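Local atomic coordinates of uroporphyrin-III C-methyltransferase (Thermus thermophilus, PDB entry 1VE2), a protein that probably transfers methyl groups from S-adenosyl-L-methionine to carbon atoms of uroporphyrinogen III, an early step toward modified tetrapyrrole cofactors. Residues Y6-G11 / L23-V28; G13-L18 / L43-G48; A73-G78 / A105-E110; G120-L125 / L215-K220; T180-L185 / P204-G209. All coordinates share one frame; numbering follows the deposited sequence.

Interaction 1: residues Y6-G11 / L23-V28; sequences YLVGAG and LRVLEV
Val25, on the helix of Leu23-Val28, drives both of its methyl groups into the strand side chains Tyr6 and Val8, and these apolar meetings make up most of the 218 Å² buried here. The aromatic part is a CH-pi contact: Val25 CG2 lies 4.0 Å from the centroid of the Tyr6 ring, 20° off the ring normal, and therefore over a face, displaced toward the CD1-CE1 rim. Tyr6 presents that face because its CG stands anti to the carbonyl carbon (chi1 -73°).

The aliphatic part belongs to the other methyl. Val25 CG1 sits 3.8 Å from Tyr6 CB and 3.7 Å from Val8 CG2, bridging two strand residues whose side chains emerge on the same side, with Leu7 between them turned to the far side.

The polar fringe is slight. The Arg24 chain bends at chi3 and brings NH2 within 4.1 Å of Tyr6 OH, too long to count as a bond; the hydroxyl is hydrogen-bonded instead to Lys4 NZ. With an alanine here in place of Tyr6, Val25 CG2 would probably lose the ring face it rests on and Lys4 NZ its hydroxyl partner.

The axes of strand 6-9 and helix 23-28 approach to 9.6 Å, with 127° between their N-to-C directions. The strand is interior to the parallel sheet, bonded through its backbone to strands 80-85 and 109-112, so the helix packs on one face of that sheet, while Leu26 beside Val25 reaches Val42 of helix 40-43.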
# COMPACT_ATOMS: atom_id res chain seq x y z
N TYR A 6 -11.99 11.22 11.51
CA TYR A 6 -10.99 10.22 11.17
C TYR A 6 -11.22 9.84 9.71
O TYR A 6 -12.36 9.55 9.33
CB TYR A 6 -11.16 8.96 12.02
CG TYR A 6 -10.73 9.10 13.46
CD1 TYR A 6 -9.41 8.87 13.83
CD2 TYR A 6 -11.65 9.45 14.45
CE1 TYR A 6 -9.01 8.98 15.16
CE2 TYR A 6 -11.26 9.57 15.78
CZ TYR A 6 -9.94 9.33 16.13
OH TYR A 6 -9.54 9.44 17.45
N LEU A 7 -10.18 9.88 8.89
CA LEU A 7 -10.32 9.45 7.49
C LEU A 7 -9.77 8.03 7.59
O LEU A 7 -8.57 7.83 7.78
CB LEU A 7 -9.48 10.32 6.55
CG LEU A 7 -9.80 11.83 6.59
CD1 LEU A 7 -9.04 12.51 5.45
CD2 LEU A 7 -11.30 12.08 6.43
N VAL A 8 -10.67 7.06 7.46
CA VAL A 8 -10.34 5.65 7.64
C VAL A 8 -10.33 4.76 6.41
O VAL A 8 -11.25 4.78 5.60
CB VAL A 8 -11.33 5.00 8.65
CG1 VAL A 8 -10.93 3.55 8.97
CG2 VAL A 8 -11.39 5.86 9.91
N GLY A 9 -9.26 3.97 6.29
CA GLY A 9 -9.14 3.03 5.19
C GLY A 9 -9.80 1.71 5.58
O GLY A 9 -9.53 1.18 6.66
N ALA A 10 -10.66 1.19 4.71
CA ALA A 10 -11.34 -0.07 4.98
C ALA A 10 -10.59 -1.28 4.42
O ALA A 10 -11.02 -2.42 4.60
CB ALA A 10 -12.76 -0.04 4.41
N GLY A 11 -9.48 -1.03 3.73
CA GLY A 11 -8.76 -2.15 3.15
C GLY A 11 -9.43 -2.51 1.84
O GLY A 11 -10.45 -1.91 1.49
N LEU A 23 -10.17 -0.60 13.40
CA LEU A 23 -11.19 -1.30 14.18
C LEU A 23 -11.65 -0.43 15.35
O LEU A 23 -12.84 -0.28 15.58
CB LEU A 23 -10.64 -2.61 14.72
CG LEU A 23 -10.32 -3.73 13.74
CD1 LEU A 23 -9.61 -4.87 14.47
CD2 LEU A 23 -11.61 -4.23 13.10
N ARG A 24 -10.70 0.14 16.08
CA ARG A 24 -11.06 0.97 17.22
C ARG A 24 -11.91 2.15 16.80
O ARG A 24 -12.93 2.44 17.42
CB ARG A 24 -9.82 1.48 17.97
CG ARG A 24 -10.18 2.39 19.15
CD ARG A 24 -8.95 2.89 19.91
NE ARG A 24 -8.15 3.84 19.14
CZ ARG A 24 -8.53 5.08 18.83
NH1 ARG A 24 -9.72 5.53 19.23
NH2 ARG A 24 -7.73 5.87 18.14
N VAL A 25 -11.48 2.83 15.74
CA VAL A 25 -12.22 3.98 15.25
C VAL A 25 -13.66 3.63 14.87
O VAL A 25 -14.58 4.38 15.19
CB VAL A 25 -11.53 4.63 14.03
CG1 VAL A 25 -12.44 5.72 13.42
CG2 VAL A 25 -10.20 5.23 14.46
N LEU A 26 -13.85 2.50 14.20
CA LEU A 26 -15.19 2.09 13.79
C LEU A 26 -16.08 1.75 14.99
O LEU A 26 -17.30 1.71 14.87
CB LEU A 26 -15.14 0.90 12.83
CG LEU A 26 -14.51 1.23 11.47
CD1 LEU A 26 -14.58 0.02 10.55
CD2 LEU A 26 -15.26 2.41 10.85
N GLU A 27 -15.46 1.51 16.14
CA GLU A 27 -16.22 1.20 17.34
C GLU A 27 -16.68 2.47 18.04
O GLU A 27 -17.81 2.55 18.52
CB GLU A 27 -15.38 0.38 18.31
CG GLU A 27 -14.81 -0.88 17.71
CD GLU A 27 -14.08 -1.72 18.73
OE1 GLU A 27 -13.17 -1.19 19.40
OE2 GLU A 27 -14.42 -2.91 18.85
N VAL A 28 -15.79 3.45 18.11
CA VAL A 28 -16.08 4.71 18.79
C VAL A 28 -16.78 5.78 17.94
O VAL A 28 -17.56 6.56 18.47
CB VAL A 28 -14.80 5.31 19.41
CG1 VAL A 28 -14.14 4.29 20.32
CG2 VAL A 28 -13.83 5.73 18.31

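Interaction 2: residues G13-L18 / L43-G48; sequences GGPEHL and LALAKG
Leu45 CD1 is the single atom through which the loop of Leu43-Gly48 touches the segment Gly13-Leu18, and it has two apolar partners there. The tighter is the proline ring: Pro15 CB lies 3.6 Å from Leu45 CD1. The second is methyl against methyl, Leu18 CD1 standing 3.9 Å from Leu45 CD1, the two leucine side chains lying alongside and oppositely directed. Leu45 reaches across with CG anti to its carbonyl carbon (chi1 -76°), bridging a distance of 8.1 Å between the CA atoms of Pro15 and Leu45. With only 83 Å² buried, this is a small, purely van der Waals contact.

Backbone bonds shape each side separately. His17 N to Gly14 O (3.2 Å) and Leu18 N to Pro15 O (3.0 Å) close the short 3-10 turn that presents Pro15 and Leu18 together. Opposite them, Ala46 N to Leu43 O (2.9 Å) closes a type I turn with Leu45 at its third position.

The contact joins the loop leading into helix 20-28 to the one following helix 40-43. Leu23 of the first helix packs on both Leu18 and Leu45, Val42 of the second on Pro15 and Leu18, and backbone bonds from Glu16 and Leu18 tie the first loop to the second subunit.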
# COMPACT_ATOMS: atom_id res chain seq x y z
N GLY A 13 -10.75 -5.58 1.03
CA GLY A 13 -11.80 -6.58 1.13
C GLY A 13 -12.44 -6.78 2.49
O GLY A 13 -12.99 -5.84 3.08
N GLY A 14 -12.39 -8.01 2.99
CA GLY A 14 -12.98 -8.34 4.27
C GLY A 14 -12.39 -7.62 5.46
O GLY A 14 -11.30 -7.05 5.37
N PRO A 15 -13.09 -7.64 6.61
CA PRO A 15 -12.61 -6.96 7.82
C PRO A 15 -11.32 -7.51 8.41
O PRO A 15 -10.69 -6.85 9.24
CB PRO A 15 -13.80 -7.09 8.78
CG PRO A 15 -14.42 -8.38 8.37
CD PRO A 15 -14.36 -8.34 6.86
N GLU A 16 -10.90 -8.70 7.99
CA GLU A 16 -9.67 -9.28 8.52
C GLU A 16 -8.45 -8.46 8.10
O GLU A 16 -7.39 -8.56 8.73
CB GLU A 16 -9.50 -10.72 8.04
CG GLU A 16 -9.15 -10.83 6.57
CD GLU A 16 -9.46 -12.19 6.01
OE1 GLU A 16 -9.03 -13.20 6.61
OE2 GLU A 16 -10.13 -12.25 4.95
N HIS A 17 -8.60 -7.66 7.04
CA HIS A 17 -7.50 -6.81 6.58
C HIS A 17 -7.54 -5.40 7.17
O HIS A 17 -6.68 -4.58 6.86
CB HIS A 17 -7.47 -6.75 5.05
CG HIS A 17 -7.26 -8.09 4.42
ND1 HIS A 17 -6.10 -8.82 4.61
CD2 HIS A 17 -8.07 -8.85 3.66
CE1 HIS A 17 -6.22 -9.98 3.99
NE2 HIS A 17 -7.40 -10.03 3.41
N LEU A 18 -8.55 -5.12 8.00
CA LEU A 18 -8.64 -3.82 8.66
C LEU A 18 -7.46 -3.77 9.64
O LEU A 18 -7.04 -4.80 10.13
CB LEU A 18 -9.92 -3.71 9.49
CG LEU A 18 -11.23 -3.34 8.81
CD1 LEU A 18 -12.39 -3.43 9.80
CD2 LEU A 18 -11.10 -1.92 8.25
N LEU A 43 -18.52 -2.85 7.38
CA LEU A 43 -19.59 -1.98 7.86
C LEU A 43 -20.20 -2.55 9.16
O LEU A 43 -20.50 -1.80 10.09
CB LEU A 43 -20.69 -1.83 6.80
CG LEU A 43 -20.28 -1.13 5.49
CD1 LEU A 43 -21.46 -1.11 4.52
CD2 LEU A 43 -19.82 0.30 5.79
N ALA A 44 -20.36 -3.86 9.21
CA ALA A 44 -20.94 -4.52 10.38
C ALA A 44 -20.19 -4.22 11.68
O ALA A 44 -20.77 -4.28 12.76
CB ALA A 44 -20.99 -6.02 10.15
N LEU A 45 -18.91 -3.88 11.57
CA LEU A 45 -18.12 -3.56 12.76
C LEU A 45 -18.29 -2.13 13.26
O LEU A 45 -17.84 -1.78 14.35
CB LEU A 45 -16.64 -3.85 12.48
CG LEU A 45 -16.31 -5.34 12.50
CD1 LEU A 45 -14.98 -5.61 11.80
CD2 LEU A 45 -16.27 -5.81 13.96
N ALA A 46 -18.95 -1.29 12.46
CA ALA A 46 -19.18 0.09 12.87
C ALA A 46 -20.34 0.11 13.86
O ALA A 46 -21.42 -0.41 13.57
CB ALA A 46 -19.50 0.95 11.65
N LYS A 47 -20.13 0.70 15.03
CA LYS A 47 -21.19 0.75 16.03
C LYS A 47 -21.91 2.09 16.08
O LYS A 47 -22.73 2.34 16.97
CB LYS A 47 -20.63 0.37 17.40
CG LYS A 47 -20.33 -1.12 17.48
CD LYS A 47 -19.79 -1.55 18.82
CE LYS A 47 -19.64 -3.07 18.84
NZ LYS A 47 -18.92 -3.53 20.06
N GLY A 48 -21.59 2.96 15.13
CA GLY A 48 -22.24 4.26 15.07
C GLY A 48 -23.24 4.27 13.94
O GLY A 48 -23.55 3.22 13.37

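Interaction 3: residues A73-G78 / A105-E110; sequences ALAREG and AGIPFE
Ala75 and Ile107 bring the two backbones to their nearest approach, 6.9 Å between CA atoms, where the last turn of a helix passes the loop leading into strand 109-112. Methyl meets methyl: Ala75 CB is 3.4 Å from Ile107 CG2, a close approach for two such carbons. The other branch of Ile107 serves the neighbouring residue. Its CG1 is anti to the carbonyl carbon, which carries CD1 to the aliphatic shaft of Arg76, 3.7 Å from Arg76 CG, so that the isoleucine lies across the arginine.

Arg76, extended from CG to NE, continues past Ile107 to the end of the other helix. Arg76 NH2 donates to Ala105 O at 3.2 Å, with a moderately bent N-H...O angle of 138°. The donor lies in the carbonyl plane on a lone pair, at a C=O...N angle of 126°, although the oxygen is 25° out of the guanidinium plane. A water accepts from Arg76 NE at 2.6 Å and donates weakly to Ala105 O, adding a weaker, water-mediated second route.

Both helices finish in Schellman motifs, at Gly78 and Gly106, each with positive phi. Ala105 O belongs to a helix C-terminus, where the carbonyl dipoles would probably welcome a guanidinium. Helices 64-76 and 95-105 lead into strands 80-85 and 109-112 of one parallel sheet, as in the beta-alpha-beta crossovers of an alpha/beta domain.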
# COMPACT_ATOMS: atom_id res chain seq x y z
N ALA A 73 -19.31 19.89 9.50
CA ALA A 73 -20.49 20.23 10.30
C ALA A 73 -20.58 19.33 11.53
O ALA A 73 -20.75 19.82 12.65
CB ALA A 73 -21.76 20.09 9.45
N LEU A 74 -20.46 18.03 11.33
CA LEU A 74 -20.53 17.07 12.43
C LEU A 74 -19.50 17.32 13.52
O LEU A 74 -19.82 17.24 14.71
CB LEU A 74 -20.39 15.65 11.90
CG LEU A 74 -21.63 15.12 11.17
CD1 LEU A 74 -21.29 13.87 10.38
CD2 LEU A 74 -22.72 14.86 12.20
N ALA A 75 -18.26 17.60 13.12
CA ALA A 75 -17.19 17.84 14.09
C ALA A 75 -17.45 19.12 14.89
O ALA A 75 -17.15 19.19 16.09
CB ALA A 75 -15.85 17.95 13.37
N ARG A 76 -18.01 20.13 14.23
CA ARG A 76 -18.29 21.39 14.91
C ARG A 76 -19.44 21.22 15.90
O ARG A 76 -19.58 22.00 16.84
CB ARG A 76 -18.58 22.48 13.89
CG ARG A 76 -17.30 22.98 13.21
CD ARG A 76 -17.55 23.98 12.09
NE ARG A 76 -16.31 24.61 11.66
CZ ARG A 76 -16.15 25.26 10.52
NH1 ARG A 76 -17.17 25.38 9.67
NH2 ARG A 76 -14.98 25.81 10.22
N GLU A 77 -20.26 20.19 15.69
CA GLU A 77 -21.37 19.88 16.58
C GLU A 77 -20.79 19.18 17.81
O GLU A 77 -21.49 18.91 18.79
CB GLU A 77 -22.38 18.95 15.90
CG GLU A 77 -23.36 19.64 14.97
CD GLU A 77 -24.25 18.66 14.24
OE1 GLU A 77 -24.60 17.62 14.83
OE2 GLU A 77 -24.62 18.94 13.07
N GLY A 78 -19.49 18.88 17.74
CA GLY A 78 -18.80 18.23 18.84
C GLY A 78 -18.76 16.72 18.76
O GLY A 78 -18.42 16.05 19.73
N ALA A 105 -10.30 24.19 7.77
CA ALA A 105 -11.49 24.54 8.55
C ALA A 105 -11.18 24.53 10.05
O ALA A 105 -12.03 24.89 10.87
CB ALA A 105 -12.63 23.56 8.25
N GLY A 106 -9.96 24.13 10.40
CA GLY A 106 -9.56 24.08 11.79
C GLY A 106 -10.18 22.92 12.56
O GLY A 106 -10.38 23.00 13.77
N ILE A 107 -10.49 21.83 11.85
CA ILE A 107 -11.10 20.66 12.45
C ILE A 107 -10.06 19.59 12.79
O ILE A 107 -9.28 19.18 11.94
CB ILE A 107 -12.14 20.01 11.50
CG1 ILE A 107 -13.20 21.04 11.10
CG2 ILE A 107 -12.78 18.80 12.15
CD1 ILE A 107 -13.94 21.64 12.28
N PRO A 108 -10.04 19.13 14.05
CA PRO A 108 -9.05 18.10 14.39
C PRO A 108 -9.33 16.84 13.58
O PRO A 108 -10.48 16.43 13.44
CB PRO A 108 -9.26 17.89 15.89
CG PRO A 108 -9.74 19.24 16.35
CD PRO A 108 -10.73 19.61 15.26
N PHE A 109 -8.29 16.23 13.01
CA PHE A 109 -8.48 15.01 12.23
C PHE A 109 -7.26 14.11 12.25
O PHE A 109 -6.14 14.57 12.52
CB PHE A 109 -8.85 15.35 10.78
CG PHE A 109 -7.69 15.84 9.96
CD1 PHE A 109 -6.94 14.94 9.20
CD2 PHE A 109 -7.33 17.18 9.96
CE1 PHE A 109 -5.83 15.38 8.45
CE2 PHE A 109 -6.23 17.63 9.21
CZ PHE A 109 -5.48 16.72 8.46
N GLU A 110 -7.48 12.83 11.99
CA GLU A 110 -6.41 11.85 11.92
C GLU A 110 -6.71 10.95 10.74
O GLU A 110 -7.87 10.71 10.41
CB GLU A 110 -6.34 10.98 13.18
CG GLU A 110 -5.94 11.72 14.43
CD GLU A 110 -5.67 10.79 15.60
OE1 GLU A 110 -5.61 11.28 16.74
OE2 GLU A 110 -5.51 9.57 15.38
O HOH W 1 -14.33 25.03 13.31

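Interaction 4: residues G120-L125 / L215-K220; sequences GALSAL and LLVVGK
Leu122 of the helix and Val217 of the strand form one of two apolar pairs here; Ala121 and Leu215 form the other. Followed outward, Leu122 has its CB directed toward the strand, and CG stands anti to the carbonyl carbon (chi1 -61°), which points the fork at Val217. Both prongs then arrive on the same methyl: Leu122 CD1 and Leu122 CD2 are each 3.7 Å from Val217 CG2, so that methyl sits in the fork of the leucine. The equal distances show a centred seat. Beyond this pair, Leu122 also packs on Leu129 and Leu185.

One residue earlier, the helix offers a methyl alone. Ala121 CB meets Leu215 CD1 at 3.9 Å, the leucine doing the reaching, since the CA atoms of Ala121 and Leu215 are 9.0 Å apart. Leu215 and Val217 alternate with Leu216, which turns to the other face of the sheet and packs on helix 168-173.

All four touching residues are buried and only carbon meets carbon across the 150 Å² interface. Its attachment is therefore hydrophobic and dispersive: these pairs hold helix 119-124 to the sheet by apolar packing, with no directional bond between the two segments, while polar Ser123, on a different side of the helix, bonds Asp88 of the second subunit.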
# COMPACT_ATOMS: atom_id res chain seq x y z
N GLY A 120 -2.31 -3.98 -2.03
CA GLY A 120 -2.77 -4.86 -0.98
C GLY A 120 -3.47 -6.10 -1.50
O GLY A 120 -3.23 -7.20 -1.00
N ALA A 121 -4.33 -5.93 -2.49
CA ALA A 121 -5.06 -7.05 -3.06
C ALA A 121 -4.11 -8.04 -3.71
O ALA A 121 -4.22 -9.25 -3.52
CB ALA A 121 -6.08 -6.56 -4.09
N LEU A 122 -3.16 -7.52 -4.49
CA LEU A 122 -2.18 -8.38 -5.15
C LEU A 122 -1.37 -9.18 -4.13
O LEU A 122 -1.13 -10.37 -4.31
CB LEU A 122 -1.26 -7.53 -6.03
CG LEU A 122 -2.00 -6.76 -7.14
CD1 LEU A 122 -1.05 -5.81 -7.83
CD2 LEU A 122 -2.58 -7.74 -8.14
N SER A 123 -0.94 -8.53 -3.05
CA SER A 123 -0.17 -9.24 -2.04
C SER A 123 -1.04 -10.32 -1.39
O SER A 123 -0.56 -11.41 -1.09
CB SER A 123 0.33 -8.28 -0.95
OG SER A 123 1.31 -7.39 -1.48
N ALA A 124 -2.32 -10.02 -1.17
CA ALA A 124 -3.20 -11.01 -0.56
C ALA A 124 -3.25 -12.29 -1.40
O ALA A 124 -3.44 -13.38 -0.87
CB ALA A 124 -4.61 -10.44 -0.39
N LEU A 125 -3.09 -12.14 -2.71
CA LEU A 125 -3.09 -13.28 -3.61
C LEU A 125 -1.69 -13.84 -3.78
O LEU A 125 -1.47 -14.76 -4.57
CB LEU A 125 -3.66 -12.90 -4.98
CG LEU A 125 -5.17 -12.59 -4.99
CD1 LEU A 125 -5.60 -12.15 -6.37
CD2 LEU A 125 -5.93 -13.83 -4.56
N LEU A 215 -8.84 -4.74 -11.23
CA LEU A 215 -7.48 -4.24 -11.28
C LEU A 215 -6.80 -4.83 -12.50
O LEU A 215 -7.14 -5.92 -12.94
CB LEU A 215 -6.68 -4.68 -10.06
CG LEU A 215 -7.05 -4.27 -8.64
CD1 LEU A 215 -6.10 -4.96 -7.66
CD2 LEU A 215 -6.97 -2.77 -8.50
N LEU A 216 -5.81 -4.11 -13.01
CA LEU A 216 -5.03 -4.57 -14.15
C LEU A 216 -3.56 -4.44 -13.77
O LEU A 216 -3.16 -3.43 -13.19
CB LEU A 216 -5.32 -3.69 -15.38
CG LEU A 216 -4.56 -3.99 -16.68
CD1 LEU A 216 -5.31 -3.35 -17.85
CD2 LEU A 216 -3.13 -3.45 -16.60
N VAL A 217 -2.78 -5.48 -14.05
CA VAL A 217 -1.35 -5.46 -13.77
C VAL A 217 -0.64 -5.96 -15.03
O VAL A 217 -0.94 -7.05 -15.53
CB VAL A 217 -0.98 -6.39 -12.59
CG1 VAL A 217 0.50 -6.21 -12.24
CG2 VAL A 217 -1.86 -6.09 -11.39
N VAL A 218 0.29 -5.16 -15.55
CA VAL A 218 1.02 -5.53 -16.75
C VAL A 218 2.53 -5.39 -16.57
O VAL A 218 3.01 -4.50 -15.86
CB VAL A 218 0.52 -4.68 -17.96
CG1 VAL A 218 0.63 -3.20 -17.66
CG2 VAL A 218 1.29 -5.05 -19.23
N GLY A 219 3.28 -6.29 -17.21
CA GLY A 219 4.72 -6.26 -17.10
C GLY A 219 5.30 -7.66 -17.00
O GLY A 219 4.59 -8.62 -16.73
N LYS A 220 6.61 -7.77 -17.22
CA LYS A 220 7.31 -9.05 -17.16
C LYS A 220 7.08 -9.83 -15.86
O LYS A 220 7.10 -11.06 -15.87
CB LYS A 220 8.81 -8.84 -17.35
CG LYS A 220 9.20 -8.33 -18.73
CD LYS A 220 10.70 -8.13 -18.86
CE LYS A 220 11.08 -7.70 -20.26
NZ LYS A 220 12.56 -7.54 -20.40

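Interaction 5: residues T180-L185 / P204-G209; sequences TPLALL and PGLGEG
Leu184 CD1 is the hub of the close-packed part of this contact, meeting the loop of Pro204-Gly209 at its backbone as well as at the Leu206 side chain. It lies 3.5 Å from Leu206 O and 3.6 Å from Gly207 CA, and touches the side chain of the same loop leucine at Leu206 CG, 3.9 Å away. The first torsion explains the reach: CG anti to the carbonyl carbon (chi1 -65°) carries CD1 to the junction of Leu206 and Gly207. The CA atoms of Leu184 and Gly207 come within 7.3 Å, the nearest backbone approach of the two segments. A side chain at Gly207 would be crowded by Pro204 O, so the bare CA suits the turn, which Gly207 N closes with a bond to Pro204 O (2.8 Å).

The packing slackens two residues back along the strand. Leu182 CD2 and Leu206 CD2 are 4.2 Å apart, a grazing contact between side chains that run antiparallel. Leu206 reaches both strand leucines with its CG anti to the backbone N (chi1 -179°). On the outer side, Pro204, Gly205, Glu208 and Gly209 are exposed, and the Glu208 side chain starts away from the strand.

Leu182 and Leu184, alternating with Ala183, contribute to one apolar face of the mixed sheet; Leu172 and Leu216 pack beside them, and Leu206 also rests on Arg196. Strands 194-199 and 214-218 flank strand 181-186 and run antiparallel to it, hence parallel to each other; the loop joining them is a crossover past strand 181-186, with Leu206 packed on its leucines.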
# COMPACT_ATOMS: atom_id res chain seq x y z
N THR A 180 3.58 -8.68 -23.78
CA THR A 180 3.75 -8.54 -22.34
C THR A 180 2.64 -9.18 -21.51
O THR A 180 1.46 -8.96 -21.76
CB THR A 180 3.86 -7.06 -21.94
OG1 THR A 180 4.92 -6.44 -22.67
CG2 THR A 180 4.15 -6.93 -20.45
N PRO A 181 3.02 -10.00 -20.52
CA PRO A 181 2.04 -10.67 -19.65
C PRO A 181 1.14 -9.63 -18.98
O PRO A 181 1.62 -8.58 -18.54
CB PRO A 181 2.93 -11.40 -18.65
CG PRO A 181 4.12 -11.76 -19.46
CD PRO A 181 4.38 -10.48 -20.23
N LEU A 182 -0.15 -9.93 -18.92
CA LEU A 182 -1.12 -9.03 -18.31
C LEU A 182 -2.13 -9.80 -17.48
O LEU A 182 -2.57 -10.89 -17.86
CB LEU A 182 -1.85 -8.23 -19.40
CG LEU A 182 -2.83 -7.15 -18.94
CD1 LEU A 182 -2.92 -6.06 -19.99
CD2 LEU A 182 -4.20 -7.76 -18.67
N ALA A 183 -2.49 -9.24 -16.33
CA ALA A 183 -3.45 -9.87 -15.44
C ALA A 183 -4.63 -8.94 -15.16
O ALA A 183 -4.47 -7.73 -15.04
CB ALA A 183 -2.78 -10.26 -14.14
N LEU A 184 -5.82 -9.53 -15.07
CA LEU A 184 -7.03 -8.78 -14.77
C LEU A 184 -7.60 -9.41 -13.51
O LEU A 184 -7.95 -10.59 -13.51
CB LEU A 184 -8.03 -8.88 -15.93
CG LEU A 184 -7.60 -8.25 -17.26
CD1 LEU A 184 -8.67 -8.49 -18.31
CD2 LEU A 184 -7.37 -6.76 -17.07
N LEU A 185 -7.68 -8.64 -12.44
CA LEU A 185 -8.18 -9.17 -11.18
C LEU A 185 -9.38 -8.38 -10.68
O LEU A 185 -9.27 -7.20 -10.34
CB LEU A 185 -7.07 -9.14 -10.12
CG LEU A 185 -5.73 -9.74 -10.54
CD1 LEU A 185 -4.95 -8.73 -11.38
CD2 LEU A 185 -4.93 -10.12 -9.31
N PRO A 204 -9.25 -6.47 -26.38
CA PRO A 204 -10.10 -6.26 -25.21
C PRO A 204 -10.83 -7.54 -24.79
O PRO A 204 -11.40 -7.62 -23.70
CB PRO A 204 -11.08 -5.18 -25.67
CG PRO A 204 -10.39 -4.52 -26.83
CD PRO A 204 -9.76 -5.69 -27.52
N GLY A 205 -10.83 -8.53 -25.68
CA GLY A 205 -11.51 -9.78 -25.40
C GLY A 205 -11.29 -10.31 -23.99
O GLY A 205 -12.25 -10.59 -23.28
N LEU A 206 -10.03 -10.45 -23.60
CA LEU A 206 -9.66 -10.96 -22.28
C LEU A 206 -10.43 -10.28 -21.16
O LEU A 206 -10.62 -10.85 -20.09
CB LEU A 206 -8.16 -10.79 -22.06
CG LEU A 206 -7.57 -11.30 -20.73
CD1 LEU A 206 -7.72 -12.80 -20.65
CD2 LEU A 206 -6.11 -10.90 -20.64
N GLY A 207 -10.87 -9.05 -21.40
CA GLY A 207 -11.61 -8.31 -20.39
C GLY A 207 -13.11 -8.52 -20.41
O GLY A 207 -13.65 -9.22 -19.54
N GLU A 208 -13.78 -7.93 -21.39
CA GLU A 208 -15.23 -8.01 -21.55
C GLU A 208 -15.83 -9.24 -20.88
O GLU A 208 -15.53 -10.38 -21.26
CB GLU A 208 -15.59 -8.01 -23.04
CG GLU A 208 -17.08 -7.97 -23.32
CD GLU A 208 -17.40 -7.87 -24.80
OE1 GLU A 208 -17.02 -8.79 -25.56
OE2 GLU A 208 -18.04 -6.87 -25.21
N GLY A 209 -16.68 -9.01 -19.89
CA GLY A 209 -17.31 -10.10 -19.17
C GLY A 209 -16.85 -10.15 -17.72
O GLY A 209 -17.50 -10.75 -16.87

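Interactions 1 and 4 are the buried contacts, each seating a helix on a sheet, yet on different sheets and on opposite sides of the chain's centre. Interactions 2, 3 and 5 are only partly buried and involve loops or helix ends. Interactions 1 and 2 touch, with a probable hydrogen bond between Leu26 O and Lys47 N; interaction 1 also shares the parallel sheet with interaction 3 through neighbouring strands 4-9 and 109-112. Interactions 4 and 5 share the mixed sheet, joined by backbone bonds between strands 214-218 and 181-186. Chemistry follows place: interaction 3, whose centre lies about 26 Å from the centre of the chain, alone adds a side-chain hydrogen bond and water to its apolar packing.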